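Local structure of type IV pilus assembly protein PilF (2HO1) at residues L179-A182 with D183-K187; G113-E117 with Q118-E122. The protein is an outer-membrane lipoprotein of Pseudomonas aeruginosa, built from TPR repeats, that binds PilQ and is essential for its localization and assembly into the type IV pilus secretin. One frame throughout, in Å; residues are numbered along the deposited sequence.

Contact 1: residues L179-A182 with D183-K187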
# COMPACT_ATOMS: atom_id res chain seq x y z
N LEU A 179 -6.95 14.31 -16.26
CA LEU A 179 -7.14 15.71 -15.86
C LEU A 179 -6.36 16.04 -14.60
O LEU A 179 -5.74 17.10 -14.52
CB LEU A 179 -8.63 16.02 -15.64
CG LEU A 179 -8.95 17.40 -15.04
CD1 LEU A 179 -8.66 18.49 -16.05
CD2 LEU A 179 -10.43 17.41 -14.65
N GLU A 180 -6.36 15.12 -13.62
CA GLU A 180 -5.62 15.37 -12.39
C GLU A 180 -4.13 15.41 -12.73
O GLU A 180 -3.40 16.21 -12.16
CB GLU A 180 -5.89 14.29 -11.34
CG GLU A 180 -7.32 14.24 -10.82
CD GLU A 180 -7.78 15.57 -10.23
OE1 GLU A 180 -6.99 16.25 -9.57
OE2 GLU A 180 -8.96 15.92 -10.42
N MSE A 181 -3.69 14.57 -13.66
CA MSE A 181 -2.28 14.58 -14.07
C MSE A 181 -1.95 15.92 -14.73
O MSE A 181 -0.95 16.56 -14.40
CB MSE A 181 -1.96 13.45 -15.06
CG MSE A 181 -1.79 12.05 -14.45
SE MSE A 181 -0.29 11.91 -13.23
CE MSE A 181 1.12 12.53 -14.35
N ALA A 182 -2.80 16.34 -15.67
CA ALA A 182 -2.58 17.62 -16.36
C ALA A 182 -2.45 18.76 -15.35
O ALA A 182 -1.55 19.62 -15.45
CB ALA A 182 -3.74 17.91 -17.35
N ASP A 183 -3.35 18.78 -14.37
CA ASP A 183 -3.30 19.85 -13.38
C ASP A 183 -1.99 19.82 -12.60
O ASP A 183 -1.36 20.86 -12.39
CB ASP A 183 -4.50 19.74 -12.43
CG ASP A 183 -4.75 21.03 -11.65
OD1 ASP A 183 -4.58 22.14 -12.22
OD2 ASP A 183 -5.14 20.94 -10.46
N LEU A 184 -1.56 18.63 -12.18
CA LEU A 184 -0.32 18.54 -11.42
C LEU A 184 0.86 18.98 -12.24
O LEU A 184 1.66 19.79 -11.79
CB LEU A 184 -0.10 17.11 -10.94
CG LEU A 184 -1.08 16.67 -9.86
CD1 LEU A 184 -0.93 15.18 -9.62
CD2 LEU A 184 -0.83 17.47 -8.60
N LEU A 185 0.97 18.47 -13.46
CA LEU A 185 2.09 18.85 -14.33
C LEU A 185 2.07 20.34 -14.62
O LEU A 185 3.11 21.00 -14.58
CB LEU A 185 2.05 18.04 -15.62
CG LEU A 185 2.22 16.55 -15.32
CD1 LEU A 185 1.84 15.72 -16.55
CD2 LEU A 185 3.67 16.31 -14.87
N TYR A 186 0.89 20.89 -14.90
CA TYR A 186 0.78 22.31 -15.13
C TYR A 186 1.34 23.07 -13.94
O TYR A 186 2.17 23.96 -14.10
CB TYR A 186 -0.66 22.74 -15.39
CG TYR A 186 -0.82 24.24 -15.47
CD1 TYR A 186 -0.40 24.94 -16.59
CD2 TYR A 186 -1.37 24.95 -14.42
CE1 TYR A 186 -0.53 26.31 -16.67
CE2 TYR A 186 -1.51 26.32 -14.49
CZ TYR A 186 -1.09 26.99 -15.62
OH TYR A 186 -1.22 28.36 -15.69
N LYS A 187 0.89 22.70 -12.75
CA LYS A 187 1.36 23.37 -11.55
C LYS A 187 2.87 23.21 -11.36
O LYS A 187 3.49 24.04 -10.69
CB LYS A 187 0.62 22.83 -10.32
CG LYS A 187 -0.79 23.38 -10.10
CD LYS A 187 -1.39 22.73 -8.86
CE LYS A 187 -2.72 23.35 -8.48
NZ LYS A 187 -3.69 23.26 -9.61
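Met181, present as selenomethionine, and Leu185 meet one turn apart on helix 175-187, the first of the two helices in the region assigned to the fifth tetratricopeptide (TPR) repeat. Their side chains cross at a slant, and the terminal methyl CE of Met181 lies 3.9 Å from CD1 of Leu185. Bends at both chi2 (-63°) and chi3 fold the Met181 chain, bringing CE round to its neighbour instead of leaving it stretched away from the helix. The backbone supports the same pairing: Leu185 N donates to Met181 O at 2.9 Å, with an almost straight N-H...O angle of 178°. Leu185 CG also sits 3.3 Å from Met181 O, so this carbonyl is covered by its partner's side chain as well as bonded to its amide. One residue back the pattern recurs, with Leu184 CG 3.3 Å from Glu180 O. Outward, Met181 packs on Phe164 and Leu168 of helix 157-170, while it shares Tyr197 of helix 191-202 with Leu185.

Another flank of the helix is polar. With CG opposite its backbone N (chi1 -163°), Asp183 presents its carboxylate to Lys187, and the salt bridge measures 2.9 Å between NZ and OD2; the hydrogen bonds from NZ to the two carboxylate oxygens are both weak. Arg210 pairs with OD2 of Asp183 and with OE2 of Glu180. Since Glu180 OE1 and Asp183 OD2 stand only 5.1 Å apart, that arginine probably eases the repulsion between the two acids. Beyond Asp183, Tyr186 sends its ring toward Arg217 and Leu218 of helix 209-221. At its root the amide of Tyr186 donates to Ala182 O at 2.8 Å, and Tyr186 CB rests 3.2 Å from that same oxygen.

Contact 2: residues G113-E117 with Q118-E122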
# COMPACT_ATOMS: atom_id res chain seq x y z
N GLY A 113 -13.30 4.83 -0.59
CA GLY A 113 -13.89 5.91 -1.37
C GLY A 113 -14.86 6.68 -0.44
O GLY A 113 -14.91 7.91 -0.44
N PHE A 114 -15.61 5.92 0.36
CA PHE A 114 -16.57 6.50 1.32
C PHE A 114 -15.78 7.36 2.32
O PHE A 114 -16.12 8.53 2.57
CB PHE A 114 -17.31 5.37 2.06
CG PHE A 114 -18.07 5.84 3.29
CD1 PHE A 114 -19.20 6.65 3.16
CD2 PHE A 114 -17.63 5.51 4.56
CE1 PHE A 114 -19.90 7.12 4.30
CE2 PHE A 114 -18.30 5.96 5.70
CZ PHE A 114 -19.44 6.77 5.57
N LEU A 115 -14.72 6.77 2.88
CA LEU A 115 -13.89 7.48 3.85
C LEU A 115 -13.35 8.79 3.29
O LEU A 115 -13.29 9.79 4.00
CB LEU A 115 -12.75 6.59 4.35
CG LEU A 115 -13.28 5.43 5.20
CD1 LEU A 115 -12.17 4.40 5.40
CD2 LEU A 115 -13.83 5.97 6.55
N TYR A 116 -12.97 8.79 2.01
CA TYR A 116 -12.46 9.98 1.32
C TYR A 116 -13.57 11.08 1.28
O TYR A 116 -13.30 12.25 1.55
CB TYR A 116 -12.04 9.61 -0.10
CG TYR A 116 -11.75 10.78 -1.04
CD1 TYR A 116 -10.61 11.55 -0.87
CD2 TYR A 116 -12.62 11.10 -2.07
CE1 TYR A 116 -10.34 12.63 -1.70
CE2 TYR A 116 -12.36 12.19 -2.92
CZ TYR A 116 -11.22 12.94 -2.72
OH TYR A 116 -10.93 14.01 -3.52
N GLU A 117 -14.79 10.70 0.93
CA GLU A 117 -15.91 11.64 0.88
C GLU A 117 -16.20 12.20 2.28
O GLU A 117 -16.67 13.32 2.41
CB GLU A 117 -17.17 10.93 0.38
CG GLU A 117 -17.17 10.64 -1.09
CD GLU A 117 -18.23 9.62 -1.50
OE1 GLU A 117 -19.15 9.33 -0.70
OE2 GLU A 117 -18.13 9.11 -2.63
N GLN A 118 -15.94 11.40 3.31
CA GLN A 118 -16.16 11.82 4.69
C GLN A 118 -14.97 12.58 5.26
O GLN A 118 -14.97 12.93 6.42
CB GLN A 118 -16.40 10.60 5.56
CG GLN A 118 -17.61 9.83 5.16
CD GLN A 118 -18.85 10.58 5.48
OE1 GLN A 118 -19.06 10.98 6.64
NE2 GLN A 118 -19.71 10.78 4.47
N LYS A 119 -13.95 12.78 4.44
CA LYS A 119 -12.75 13.50 4.83
C LYS A 119 -11.92 12.81 5.91
O LYS A 119 -11.18 13.44 6.64
CB LYS A 119 -13.12 14.94 5.21
CG LYS A 119 -14.06 15.56 4.14
CD LYS A 119 -14.09 17.09 4.10
CE LYS A 119 -15.21 17.60 3.15
NZ LYS A 119 -15.11 17.09 1.72
N ARG A 120 -12.04 11.49 6.00
CA ARG A 120 -11.29 10.69 6.96
C ARG A 120 -10.13 10.11 6.15
O ARG A 120 -10.02 8.91 5.98
CB ARG A 120 -12.18 9.57 7.52
CG ARG A 120 -13.28 10.08 8.49
CD ARG A 120 -14.40 9.09 8.73
NE ARG A 120 -13.94 7.86 9.38
CZ ARG A 120 -14.72 6.80 9.56
NH1 ARG A 120 -15.99 6.84 9.16
NH2 ARG A 120 -14.23 5.68 10.05
N TYR A 121 -9.26 11.00 5.68
CA TYR A 121 -8.14 10.63 4.83
C TYR A 121 -7.17 9.57 5.33
O TYR A 121 -6.77 8.68 4.56
CB TYR A 121 -7.38 11.89 4.48
CG TYR A 121 -8.31 12.95 3.94
CD1 TYR A 121 -9.13 12.68 2.85
CD2 TYR A 121 -8.36 14.23 4.52
CE1 TYR A 121 -9.98 13.66 2.33
CE2 TYR A 121 -9.19 15.22 4.01
CZ TYR A 121 -10.00 14.94 2.92
OH TYR A 121 -10.86 15.89 2.42
N GLU A 122 -6.78 9.64 6.59
CA GLU A 122 -5.86 8.62 7.10
C GLU A 122 -6.49 7.24 6.98
O GLU A 122 -5.85 6.29 6.53
CB GLU A 122 -5.49 8.90 8.55
O HOH W 1 -13.45 14.88 -0.17
O HOH W 2 -20.23 10.10 1.72
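Leu115 O is gripped by two amides: Arg120 N donates to it at 2.9 Å, and Gln118 N adds a weak bond, its stronger one going to Phe114 O. Next to it, Tyr116 O receives Lys119 N at 3.0 Å, from a donor 70° out of the carbonyl plane, and a hydrogen from a water that is also weakly linked to Lys119 NZ. Arg120 N to Leu115 O and Lys119 N to Tyr116 O, together with the positive phi of Lys119 (66°), make a Schellman motif. It ends helix 105-117, and Arg120 then takes the N-cap position of helix 121-131, so the motif forms the turn between the two helices assigned to TPR 3.

Side chains also meet across this turn. Leu115 CD2 presses on the centre of one guanidinium face of Arg120, tightly, at 3.2 Å from CZ, while salt bridges to Asp91 and Glu123 hold the charged group. Gln118 bends at chi2 (-70°) and lays CG over a face of the Phe114 ring, a CH-pi contact 3.8 Å from the centroid; its amide lies nearly parallel to that ring. A second water bridges Gln118 NE2 and Glu117 OE1, the latter also bonded to Gln82. The side chains of Tyr116 and Tyr121 pass each other at a slant, with CD1 of Tyr116 3.9 Å from CE1 of Tyr121.

From the N terminus, contact 2 comes first and closes the short turn joining helix 105-117 to helix 121-131; its side chains reach back to helix 87-100 and forward to helix 140-153. Contact 1 follows, inside the single helix 175-187, closing no loop beyond ordinary helical turns and lying among helices 157-170, 191-202 and 209-221. The two are in series, neither nested nor crossed. The centres of contacts 1 and 2 are about 22 Å apart, and the nearest atoms of contacts 1 and 2 about 7 Å apart, without touching. Contact 2 lies in the stretch assigned to TPR 3, within TPR1-TPR4, the minimal region required for secretin assembly and function; contact 1 lies in that assigned to TPR 5, past it.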